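Local coordinates for SusD-like protein BACOVA_02651 (Bacteroides ovatus, PDB 5E75) that binds polysaccharide at the cell surface and probably captures xyloglucan before its transport into the periplasm for degradation, at residues A247-P252 / P352-I357; D34-S39 / E258-L263; K235-N240 / D341-V346; I330-P335 / G416-N421. All blocks are in the same frame, centred on the assembly; numbering follows the deposited sequence. Where two conformers were deposited one is given.

Interaction 1: A247-P252 / P352-I357; sequences AMQWVP and PLNTYI
Segments 247-252 and 352-357 run antiparallel, their end-to-end directions 161° apart. They hold part of the two-stranded sheet made by strands 244-248 and 355-359. Met248 and Thr355 form a hydrogen-bonded pair; Ala247 and Tyr356 form the non-hydrogen-bonded pair beside it. Met248 N donates to Thr355 O at 2.8 Å. Thr355 N returns a bond to Met248 O at 3.2 Å, in the carbonyl plane and on a lone pair.

Beyond Met248 the strand pairing gives way to side-chain bonds. Trp250 sends its indole edge to Thr355: NE1 donates to Thr355 OG1 at 2.9 Å, nearly straight at 165° and in the ring plane. Thr355 OG1 has a second partner, Asn36 OD1. Met248 CB lies over one face of the indole, offset toward the rim. The rest of Met248 extends alongside Thr355, with SD 3.8 Å from Thr355 CB. Met248 CG meets Ile357 CD1 at 4.0 Å, and the two side chains cross at about a right angle.

Past the strand pair, Asn354 reaches back to segment 247-252. Its ND2 makes a weak bond to Gln249 OE1, with the amide planes 70° apart, and its OD1 takes a weak bond from Trp250 N. The stronger partner of Gln249 OE1 is Asn240 ND2. A water lies 2.6 Å from Asn354 OD1 and also near Trp250 O.

The straight in-plane N-H bond and the methionine over the ring probably hold the indole in one rotation. The polar edge of this buried tryptophan is thereby satisfied next to the strand pair.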
# COMPACT_ATOMS: atom_id res chain seq x y z
N ALA A 247 -10.66 -0.70 1.48
CA ALA A 247 -9.79 -1.33 2.47
C ALA A 247 -10.18 -2.79 2.61
O ALA A 247 -11.35 -3.16 2.44
CB ALA A 247 -9.89 -0.64 3.80
N MET A 248 -9.18 -3.60 2.96
CA MET A 248 -9.43 -4.97 3.38
C MET A 248 -10.11 -4.95 4.74
O MET A 248 -9.68 -4.27 5.67
CB MET A 248 -8.12 -5.76 3.45
CG MET A 248 -7.31 -5.69 2.17
SD MET A 248 -5.67 -6.44 2.32
CE MET A 248 -4.81 -5.63 0.96
N GLN A 249 -11.18 -5.73 4.83
CA GLN A 249 -12.13 -5.67 5.92
C GLN A 249 -11.95 -6.87 6.85
O GLN A 249 -12.62 -7.89 6.72
CB GLN A 249 -13.56 -5.66 5.37
CG GLN A 249 -13.83 -4.49 4.45
CD GLN A 249 -13.85 -3.17 5.18
OE1 GLN A 249 -14.38 -3.06 6.29
NE2 GLN A 249 -13.28 -2.15 4.56
N TRP A 250 -11.04 -6.74 7.80
CA TRP A 250 -10.70 -7.87 8.65
C TRP A 250 -11.74 -8.11 9.75
O TRP A 250 -12.44 -7.20 10.18
CB TRP A 250 -9.28 -7.70 9.21
CG TRP A 250 -8.28 -7.54 8.11
CD1 TRP A 250 -7.50 -6.46 7.86
CD2 TRP A 250 -7.96 -8.50 7.09
NE1 TRP A 250 -6.71 -6.67 6.77
CE2 TRP A 250 -6.98 -7.91 6.26
CE3 TRP A 250 -8.41 -9.79 6.80
CZ2 TRP A 250 -6.45 -8.57 5.16
CZ3 TRP A 250 -7.88 -10.44 5.71
CH2 TRP A 250 -6.91 -9.84 4.90
N VAL A 251 -11.83 -9.38 10.17
CA VAL A 251 -12.84 -9.84 11.13
C VAL A 251 -12.10 -10.50 12.29
O VAL A 251 -11.95 -11.72 12.32
CB VAL A 251 -13.81 -10.87 10.50
CG1 VAL A 251 -14.91 -11.23 11.50
CG2 VAL A 251 -14.42 -10.36 9.19
N PRO A 252 -11.65 -9.70 13.26
CA PRO A 252 -10.81 -10.23 14.36
C PRO A 252 -11.46 -11.36 15.18
O PRO A 252 -10.74 -12.23 15.67
CB PRO A 252 -10.56 -9.00 15.24
CG PRO A 252 -11.63 -8.05 14.88
CD PRO A 252 -11.97 -8.28 13.46
N PRO A 352 -7.04 -5.53 14.92
CA PRO A 352 -8.38 -5.06 14.56
C PRO A 352 -8.39 -4.01 13.44
O PRO A 352 -9.47 -3.58 13.02
CB PRO A 352 -8.86 -4.44 15.87
CG PRO A 352 -7.65 -3.88 16.46
CD PRO A 352 -6.55 -4.87 16.14
N LEU A 353 -7.23 -3.60 12.96
CA LEU A 353 -7.19 -2.58 11.92
C LEU A 353 -7.47 -3.14 10.55
O LEU A 353 -7.01 -4.23 10.19
CB LEU A 353 -5.82 -1.91 11.91
CG LEU A 353 -5.42 -1.26 13.23
CD1 LEU A 353 -3.99 -0.79 13.12
CD2 LEU A 353 -6.33 -0.10 13.58
N ASN A 354 -8.24 -2.39 9.77
CA ASN A 354 -8.34 -2.69 8.35
C ASN A 354 -7.00 -2.41 7.66
O ASN A 354 -6.14 -1.70 8.22
CB ASN A 354 -9.43 -1.83 7.70
CG ASN A 354 -10.83 -2.33 7.98
OD1 ASN A 354 -11.03 -3.44 8.47
ND2 ASN A 354 -11.81 -1.50 7.67
N THR A 355 -6.83 -2.96 6.46
CA THR A 355 -5.65 -2.65 5.64
C THR A 355 -6.08 -1.76 4.49
O THR A 355 -6.83 -2.17 3.62
CB THR A 355 -4.99 -3.92 5.07
OG1 THR A 355 -4.63 -4.80 6.14
CG2 THR A 355 -3.75 -3.60 4.26
N TYR A 356 -5.65 -0.51 4.48
CA TYR A 356 -6.01 0.41 3.41
C TYR A 356 -5.53 -0.07 2.05
O TYR A 356 -4.41 -0.55 1.90
CB TYR A 356 -5.43 1.80 3.67
CG TYR A 356 -6.12 2.57 4.76
CD1 TYR A 356 -7.42 3.04 4.58
CD2 TYR A 356 -5.48 2.85 5.95
CE1 TYR A 356 -8.06 3.74 5.56
CE2 TYR A 356 -6.12 3.58 6.95
CZ TYR A 356 -7.43 4.01 6.74
OH TYR A 356 -8.11 4.72 7.70
N ILE A 357 -6.40 0.09 1.05
CA ILE A 357 -6.04 -0.05 -0.35
C ILE A 357 -6.01 1.33 -1.01
O ILE A 357 -5.09 1.64 -1.76
CB ILE A 357 -6.99 -1.03 -1.09
CG1 ILE A 357 -6.81 -2.44 -0.54
CG2 ILE A 357 -6.74 -1.00 -2.61
CD1 ILE A 357 -7.84 -3.46 -1.05
O HOH W 1 -11.95 -5.01 12.83
O HOH W 2 -13.05 -4.58 9.71

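Interaction 2: D34-S39 / E258-L263; sequences DYNQRS and ECNTLL
Three hydrogen bonds grip the water between these segments. It accepts from Asn36 ND2 at 3.0 Å and from Thr261 N at 3.0 Å, and it donates to Cys259 O at 2.8 Å. Asn36 ND2 makes a second bond, to Asn260 OD1 at 3.1 Å. That oxygen lies in the amide plane of Asn36, but the donor stands 65° out of the Asn260 carbonyl plane, above it. Asn36 CG is anti to the backbone N (chi1 -166°), which swings the amide across to Asn260. Asn260 OD1 also takes a weak bond from Leu262 N.

The contact ties helix 33-36 to the loop between strand 244-248 and helix 263-266, far apart along this SusD-family chain. Asn36 OD1 goes on to Thr355 OG1, and Asn260 ND2 to Leu353 O. A leucine in place of Asn36 would lose the bonds to Asn260, Thr355 and the water, and would probably loosen the helix from this loop.

Around the amides, carbon atoms pack against oxygens. Leu262 crosses Asn36 obliquely and sets CD2 3.2 Å from Asn36 O. Thr261 OG1 rests 3.4 Å from Gln37 CB. Leu262 also touches Ile40 and Val41 of helix 40-46.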
# COMPACT_ATOMS: atom_id res chain seq x y z
N ASP A 34 -3.59 -14.35 1.80
CA ASP A 34 -2.25 -14.90 1.56
C ASP A 34 -1.25 -13.78 1.35
O ASP A 34 -0.06 -13.96 1.60
CB ASP A 34 -2.18 -15.86 0.36
CG ASP A 34 -2.77 -17.22 0.65
OD1 ASP A 34 -3.19 -17.47 1.80
OD2 ASP A 34 -2.79 -18.05 -0.30
N TYR A 35 -1.71 -12.64 0.84
CA TYR A 35 -0.84 -11.47 0.66
C TYR A 35 -0.67 -10.71 1.98
O TYR A 35 0.46 -10.45 2.39
CB TYR A 35 -1.44 -10.57 -0.41
CG TYR A 35 -0.80 -9.20 -0.59
CD1 TYR A 35 0.54 -9.07 -0.91
CD2 TYR A 35 -1.57 -8.04 -0.49
CE1 TYR A 35 1.11 -7.81 -1.10
CE2 TYR A 35 -1.00 -6.79 -0.68
CZ TYR A 35 0.34 -6.69 -0.99
OH TYR A 35 0.93 -5.45 -1.19
N ASN A 36 -1.77 -10.39 2.63
CA ASN A 36 -1.72 -9.63 3.87
C ASN A 36 -0.99 -10.35 4.99
O ASN A 36 -0.43 -9.71 5.86
CB ASN A 36 -3.13 -9.24 4.34
CG ASN A 36 -3.11 -8.19 5.41
OD1 ASN A 36 -2.92 -7.00 5.10
ND2 ASN A 36 -3.26 -8.58 6.67
N GLN A 37 -0.96 -11.68 4.97
CA GLN A 37 -0.46 -12.39 6.13
C GLN A 37 1.05 -12.26 6.30
O GLN A 37 1.58 -12.54 7.37
CB GLN A 37 -0.86 -13.86 6.11
CG GLN A 37 -0.15 -14.72 5.09
CD GLN A 37 -0.29 -16.20 5.40
OE1 GLN A 37 -1.06 -16.91 4.77
NE2 GLN A 37 0.47 -16.66 6.38
N ARG A 38 1.75 -11.85 5.25
CA ARG A 38 3.20 -11.75 5.34
C ARG A 38 3.81 -10.79 4.33
O ARG A 38 4.38 -9.77 4.73
CB ARG A 38 3.82 -13.15 5.18
CG ARG A 38 5.31 -13.23 5.52
CD ARG A 38 5.65 -14.63 6.06
NE ARG A 38 5.06 -14.88 7.37
CZ ARG A 38 5.62 -14.57 8.53
NH1 ARG A 38 6.82 -13.98 8.58
NH2 ARG A 38 4.99 -14.84 9.67
N SER A 39 3.68 -11.12 3.05
CA SER A 39 4.46 -10.46 2.00
C SER A 39 4.13 -8.98 1.78
O SER A 39 4.95 -8.26 1.24
CB SER A 39 4.33 -11.23 0.69
OG SER A 39 3.00 -11.24 0.22
N GLU A 258 -9.84 -14.77 7.92
CA GLU A 258 -10.54 -13.49 7.94
C GLU A 258 -9.85 -12.48 8.86
O GLU A 258 -10.36 -11.40 9.07
CB GLU A 258 -11.96 -13.66 8.48
CG GLU A 258 -12.89 -14.45 7.60
CD GLU A 258 -14.29 -14.52 8.19
OE1 GLU A 258 -14.41 -14.86 9.39
OE2 GLU A 258 -15.25 -14.21 7.47
N CYS A 259 -8.71 -12.85 9.42
CA CYS A 259 -8.02 -11.97 10.37
C CYS A 259 -6.81 -11.29 9.78
O CYS A 259 -6.20 -11.82 8.86
CB CYS A 259 -7.50 -12.78 11.56
SG CYS A 259 -8.72 -13.48 12.65
N ASN A 260 -6.50 -10.12 10.34
CA ASN A 260 -5.29 -9.38 10.03
C ASN A 260 -4.19 -9.93 10.91
O ASN A 260 -4.13 -9.60 12.10
CB ASN A 260 -5.51 -7.90 10.33
CG ASN A 260 -4.32 -7.07 9.95
OD1 ASN A 260 -3.26 -7.61 9.62
ND2 ASN A 260 -4.48 -5.75 10.00
N THR A 261 -3.31 -10.76 10.35
CA THR A 261 -2.34 -11.48 11.16
C THR A 261 -1.01 -10.77 11.38
O THR A 261 -0.07 -11.38 11.91
CB THR A 261 -2.08 -12.90 10.60
OG1 THR A 261 -1.61 -12.82 9.25
CG2 THR A 261 -3.33 -13.70 10.61
N LEU A 262 -0.93 -9.49 11.04
CA LEU A 262 0.34 -8.76 11.06
C LEU A 262 0.77 -8.22 12.42
O LEU A 262 1.90 -7.77 12.54
CB LEU A 262 0.26 -7.59 10.09
CG LEU A 262 0.24 -7.95 8.60
CD1 LEU A 262 0.01 -6.69 7.77
CD2 LEU A 262 1.51 -8.70 8.17
N LEU A 263 -0.12 -8.23 13.42
CA LEU A 263 0.10 -7.53 14.69
C LEU A 263 1.48 -7.82 15.29
O LEU A 263 2.23 -6.90 15.65
CB LEU A 263 -1.02 -7.89 15.69
CG LEU A 263 -1.23 -7.14 17.02
CD1 LEU A 263 -0.26 -7.56 18.11
CD2 LEU A 263 -1.17 -5.65 16.82
O HOH W 3 -3.84 -11.41 7.42

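Interaction 3: K235-N240 / D341-V346; sequences KYKNNN and DNDGKV
Tyr236 carries this surface contact. Its chi1 of 139° lies away from any staggered position. The ring points at the type I' turn formed by Asn342 to Lys345, and its hydroxyl is held twice. Tyr236 OH donates to Asp343 OD2 at 2.7 Å and accepts from Lys345 NZ at 2.9 Å. The carboxylate stands almost perpendicular to the ring, with the planes 89° apart, and OD2 lies at the ring edge. Asp341 O is also at the edge, 3.4 Å from Tyr236 CD2.

Lys345 is extended beyond CG and crosses the tyrosine at about a right angle. Lys237 bends at chi2 (-65°), which carries its amine over to Asp343. Lys237 NZ makes a salt bridge to Asp343 OD2 at 2.7 Å, with a weak second bond to Asp343 OD1. OD2 thus serves two donors: its syn lone pair faces Lys237 and its anti lone pair faces the tyrosine hydroxyl. These donors would probably help keep Asp343 ionised. A phenylalanine in place of Tyr236 would remove the hydroxyl, and would probably leave Asp343 and Lys345 less firmly tied to the loop opposite.

Two waters join the segments. One bridges Tyr236 N and the side-chain Asn342 OD1; the other links two backbone atoms, Lys237 N and Asp341 O. Asn342 ND2 turns elsewhere, to Gly337 O.

Segment 235-240 lies between helix 205-221 and strand 244-248. Segment 341-346 lies between strands 321-322 and 355-359. The contact therefore joins the loops that precede the two paired strands 244-248 and 355-359.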
# COMPACT_ATOMS: atom_id res chain seq x y z
N LYS A 235 -6.67 4.09 13.80
CA LYS A 235 -7.32 3.57 15.00
C LYS A 235 -8.51 2.73 14.57
O LYS A 235 -9.25 3.10 13.65
CB LYS A 235 -7.79 4.71 15.89
CG LYS A 235 -6.68 5.60 16.37
CD LYS A 235 -7.20 6.80 17.14
CE LYS A 235 -6.11 7.83 17.40
NZ LYS A 235 -6.64 9.05 18.05
N TYR A 236 -8.70 1.60 15.23
CA TYR A 236 -9.75 0.65 14.87
C TYR A 236 -11.17 1.25 14.92
O TYR A 236 -12.02 0.92 14.08
CB TYR A 236 -9.64 -0.61 15.74
CG TYR A 236 -10.95 -1.18 16.22
CD1 TYR A 236 -11.68 -2.03 15.43
CD2 TYR A 236 -11.42 -0.87 17.48
CE1 TYR A 236 -12.89 -2.56 15.89
CE2 TYR A 236 -12.60 -1.36 17.94
CZ TYR A 236 -13.33 -2.21 17.15
OH TYR A 236 -14.52 -2.70 17.65
N LYS A 237 -11.43 2.14 15.87
CA LYS A 237 -12.75 2.75 15.97
C LYS A 237 -13.09 3.56 14.74
O LYS A 237 -14.26 3.85 14.50
CB LYS A 237 -12.85 3.66 17.19
CG LYS A 237 -12.94 2.95 18.53
CD LYS A 237 -14.21 2.15 18.68
CE LYS A 237 -14.47 1.81 20.14
NZ LYS A 237 -15.65 0.92 20.27
N ASN A 238 -12.08 3.93 13.95
CA ASN A 238 -12.30 4.70 12.73
C ASN A 238 -12.10 3.89 11.46
O ASN A 238 -11.97 4.46 10.38
CB ASN A 238 -11.41 5.94 12.71
CG ASN A 238 -11.67 6.84 13.89
OD1 ASN A 238 -12.83 7.11 14.22
ND2 ASN A 238 -10.62 7.27 14.56
N ASN A 239 -12.12 2.56 11.56
CA ASN A 239 -12.18 1.73 10.36
C ASN A 239 -13.36 2.25 9.53
O ASN A 239 -14.42 2.59 10.07
CB ASN A 239 -12.44 0.26 10.70
CG ASN A 239 -11.19 -0.51 11.10
OD1 ASN A 239 -10.05 -0.08 10.87
ND2 ASN A 239 -11.40 -1.67 11.68
N ASN A 240 -13.17 2.34 8.22
CA ASN A 240 -14.23 2.75 7.28
C ASN A 240 -14.71 4.17 7.49
O ASN A 240 -15.85 4.52 7.19
CB ASN A 240 -15.38 1.75 7.29
CG ASN A 240 -14.94 0.39 6.82
OD1 ASN A 240 -14.20 0.29 5.84
ND2 ASN A 240 -15.35 -0.66 7.52
N ASP A 341 -9.13 1.35 23.49
CA ASP A 341 -10.25 1.60 22.59
C ASP A 341 -10.28 0.57 21.45
O ASP A 341 -10.68 0.90 20.33
CB ASP A 341 -10.24 3.05 22.06
CG ASP A 341 -10.46 4.08 23.17
OD1 ASP A 341 -11.07 3.74 24.22
OD2 ASP A 341 -10.05 5.24 22.98
N ASN A 342 -9.86 -0.66 21.73
CA ASN A 342 -9.88 -1.74 20.73
C ASN A 342 -10.93 -2.82 21.01
O ASN A 342 -10.95 -3.84 20.32
CB ASN A 342 -8.49 -2.37 20.61
CG ASN A 342 -7.50 -1.45 19.93
OD1 ASN A 342 -7.83 -0.86 18.89
ND2 ASN A 342 -6.32 -1.28 20.51
N ASP A 343 -11.76 -2.60 22.02
CA ASP A 343 -12.89 -3.50 22.34
C ASP A 343 -12.43 -4.94 22.56
O ASP A 343 -13.15 -5.89 22.24
CB ASP A 343 -13.97 -3.45 21.24
CG ASP A 343 -14.69 -2.11 21.17
OD1 ASP A 343 -14.79 -1.42 22.21
OD2 ASP A 343 -15.16 -1.75 20.07
N GLY A 344 -11.23 -5.09 23.10
CA GLY A 344 -10.66 -6.39 23.39
C GLY A 344 -10.09 -7.12 22.19
O GLY A 344 -9.61 -8.24 22.33
N LYS A 345 -10.12 -6.48 21.02
CA LYS A 345 -9.82 -7.17 19.77
C LYS A 345 -8.35 -7.08 19.34
O LYS A 345 -8.04 -6.76 18.19
CB LYS A 345 -10.69 -6.62 18.65
CG LYS A 345 -12.20 -6.73 18.88
CD LYS A 345 -12.97 -6.00 17.79
CE LYS A 345 -14.46 -6.29 17.86
NZ LYS A 345 -15.22 -5.44 16.92
N VAL A 346 -7.44 -7.33 20.27
CA VAL A 346 -6.01 -7.43 19.98
C VAL A 346 -5.54 -8.74 20.60
O VAL A 346 -5.66 -8.94 21.81
CB VAL A 346 -5.21 -6.26 20.58
CG1 VAL A 346 -3.71 -6.48 20.35
CG2 VAL A 346 -5.65 -4.93 19.99
O HOH W 4 -7.23 1.41 17.68
O HOH W 5 -9.78 2.59 18.29

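Interaction 4: I330-P335 / G416-N421; sequences IKKGVP and GMEYSN
Lys332 spans this buried contact from CB to NZ. It joins the loop between strands 321-322 and 355-359 to the short link between helices 404-415 and 421-431. Lys332 CB meets Met417 CB at 4.1 Å. Lys332 CG is anti to the backbone N (chi1 -170°) and passes 4.1 Å from Met417 O. Lys332 CD lies 3.3 Å from Gly416 O and also touches Glu418 CG. The chain then bends at chi3 (-66°). CE stays close to Gly416 O, and the amine ends between two acceptors. Lys332 NZ donates to Gly416 O at 2.8 Å, in the plane of that carbonyl. Lys332 NZ also forms a salt bridge with Glu418 OE2 at 2.8 Å, on the anti lone pair of that oxygen. Tyr230 OH is a further partner of NZ. Glu418 OE2 has a second positive partner in Arg359 NH2.

The tip of Met417 packs on an apolar partner. Met417 bends at chi2 and chi3 and brings CE to Ile330 CD1 at 3.6 Å.

A water joins the segments with three bonds. It donates to Lys332 O and Met417 O, and accepts from Tyr419 OH at 2.6 Å.

Segment 330-335 turns here: Lys331 to Val334 form a type II turn. Gly333 has a positive phi at which a CB would jam against the preceding carbonyl O, and would also come near Tyr419 OH.

Lys332 thus brings a positive charge into a buried place where a carboxylate and a carbonyl receive it. Glu418, between lysine and arginine, is probably kept ionised by both.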
# COMPACT_ATOMS: atom_id res chain seq x y z
N ILE A 330 7.90 0.50 14.51
CA ILE A 330 6.67 0.83 13.81
C ILE A 330 5.56 1.24 14.80
O ILE A 330 5.30 0.54 15.78
CB ILE A 330 6.21 -0.36 12.94
CG1 ILE A 330 7.25 -0.72 11.87
CG2 ILE A 330 4.85 -0.08 12.30
CD1 ILE A 330 7.03 -2.06 11.22
N LYS A 331 4.88 2.35 14.50
CA LYS A 331 3.64 2.72 15.18
C LYS A 331 2.40 2.44 14.33
O LYS A 331 1.40 1.95 14.84
CB LYS A 331 3.65 4.20 15.61
CG LYS A 331 2.27 4.73 16.09
CD LYS A 331 1.76 4.05 17.35
CE LYS A 331 0.26 4.26 17.54
NZ LYS A 331 -0.51 3.49 16.54
N LYS A 332 2.45 2.75 13.04
CA LYS A 332 1.30 2.50 12.18
C LYS A 332 1.06 1.02 11.97
O LYS A 332 1.92 0.32 11.47
CB LYS A 332 1.49 3.19 10.84
CG LYS A 332 0.23 3.18 9.99
CD LYS A 332 0.39 3.92 8.66
CE LYS A 332 0.61 5.41 8.82
NZ LYS A 332 0.83 6.08 7.49
N GLY A 333 -0.13 0.55 12.35
CA GLY A 333 -0.43 -0.87 12.37
C GLY A 333 -0.28 -1.50 13.76
O GLY A 333 -0.52 -2.70 13.92
N VAL A 334 0.10 -0.69 14.74
CA VAL A 334 0.31 -1.14 16.12
C VAL A 334 -0.68 -0.32 16.95
O VAL A 334 -0.38 0.80 17.37
CB VAL A 334 1.78 -0.91 16.54
CG1 VAL A 334 2.00 -1.26 18.01
CG2 VAL A 334 2.69 -1.72 15.66
N PRO A 335 -1.89 -0.86 17.16
CA PRO A 335 -2.99 -0.05 17.69
C PRO A 335 -3.08 -0.02 19.22
O PRO A 335 -4.02 0.57 19.77
CB PRO A 335 -4.21 -0.73 17.11
CG PRO A 335 -3.84 -2.17 17.08
CD PRO A 335 -2.37 -2.18 16.69
N GLY A 416 3.68 6.25 4.56
CA GLY A 416 4.65 5.38 5.21
C GLY A 416 3.98 4.26 5.99
O GLY A 416 3.00 4.49 6.70
N MET A 417 4.52 3.05 5.85
CA MET A 417 4.00 1.86 6.56
C MET A 417 2.55 1.54 6.20
O MET A 417 1.85 0.88 6.95
CB MET A 417 4.20 1.98 8.08
CG MET A 417 5.67 2.07 8.51
SD MET A 417 6.74 0.82 7.77
CE MET A 417 5.81 -0.69 8.11
N GLU A 418 2.12 1.94 5.00
CA GLU A 418 0.83 1.50 4.45
C GLU A 418 1.02 0.55 3.27
O GLU A 418 0.05 0.22 2.58
CB GLU A 418 -0.06 2.68 4.04
CG GLU A 418 -0.54 3.44 5.26
CD GLU A 418 -1.39 4.65 4.94
OE1 GLU A 418 -2.39 4.54 4.17
OE2 GLU A 418 -1.06 5.70 5.51
N TYR A 419 2.24 0.10 3.05
CA TYR A 419 2.52 -0.95 2.07
C TYR A 419 2.17 -0.52 0.66
O TYR A 419 1.74 -1.34 -0.15
CB TYR A 419 1.81 -2.26 2.47
CG TYR A 419 1.65 -2.44 3.98
CD1 TYR A 419 2.73 -2.45 4.85
CD2 TYR A 419 0.37 -2.58 4.52
CE1 TYR A 419 2.53 -2.60 6.25
CE2 TYR A 419 0.17 -2.73 5.88
CZ TYR A 419 1.24 -2.72 6.73
OH TYR A 419 0.97 -2.89 8.08
N SER A 420 2.37 0.76 0.37
CA SER A 420 2.05 1.34 -0.92
C SER A 420 3.22 2.04 -1.60
O SER A 420 3.24 2.17 -2.82
CB SER A 420 0.90 2.34 -0.76
OG SER A 420 1.24 3.33 0.19
N ASN A 421 4.19 2.52 -0.84
CA ASN A 421 5.23 3.35 -1.43
C ASN A 421 6.03 2.63 -2.50
O ASN A 421 6.43 3.26 -3.47
CB ASN A 421 6.16 3.93 -0.35
CG ASN A 421 5.53 5.07 0.43
OD1 ASN A 421 4.61 5.75 -0.04
ND2 ASN A 421 6.03 5.29 1.63
O HOH W 6 2.26 -0.93 9.13

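How the interactions relate
All four contacts touch one another, with interaction 1 nearest to 2 and 3. Its centre lies about 10 Å from those of interactions 2 and 3, and about 13 Å from that of interaction 4. Trp250 packs on the Asn36 amide of interaction 2, with CZ2 3.4 Å from Asn36 CG. Asn239 ND2 of interaction 3 reaches Pro352 O at 3.0 Å. Leu353 CD1 lies 3.6 Å from Gly333 CA of interaction 4. Interactions 3 and 4 are joined by Asn342 ND2 to Pro335 O, at 3.0 Å. Leu263 of interaction 2 packs on Pro335. A 1,2-ethanediol, probably from the crystallisation liquor, sits about 4 Å from the Ile357 side chain of interaction 1.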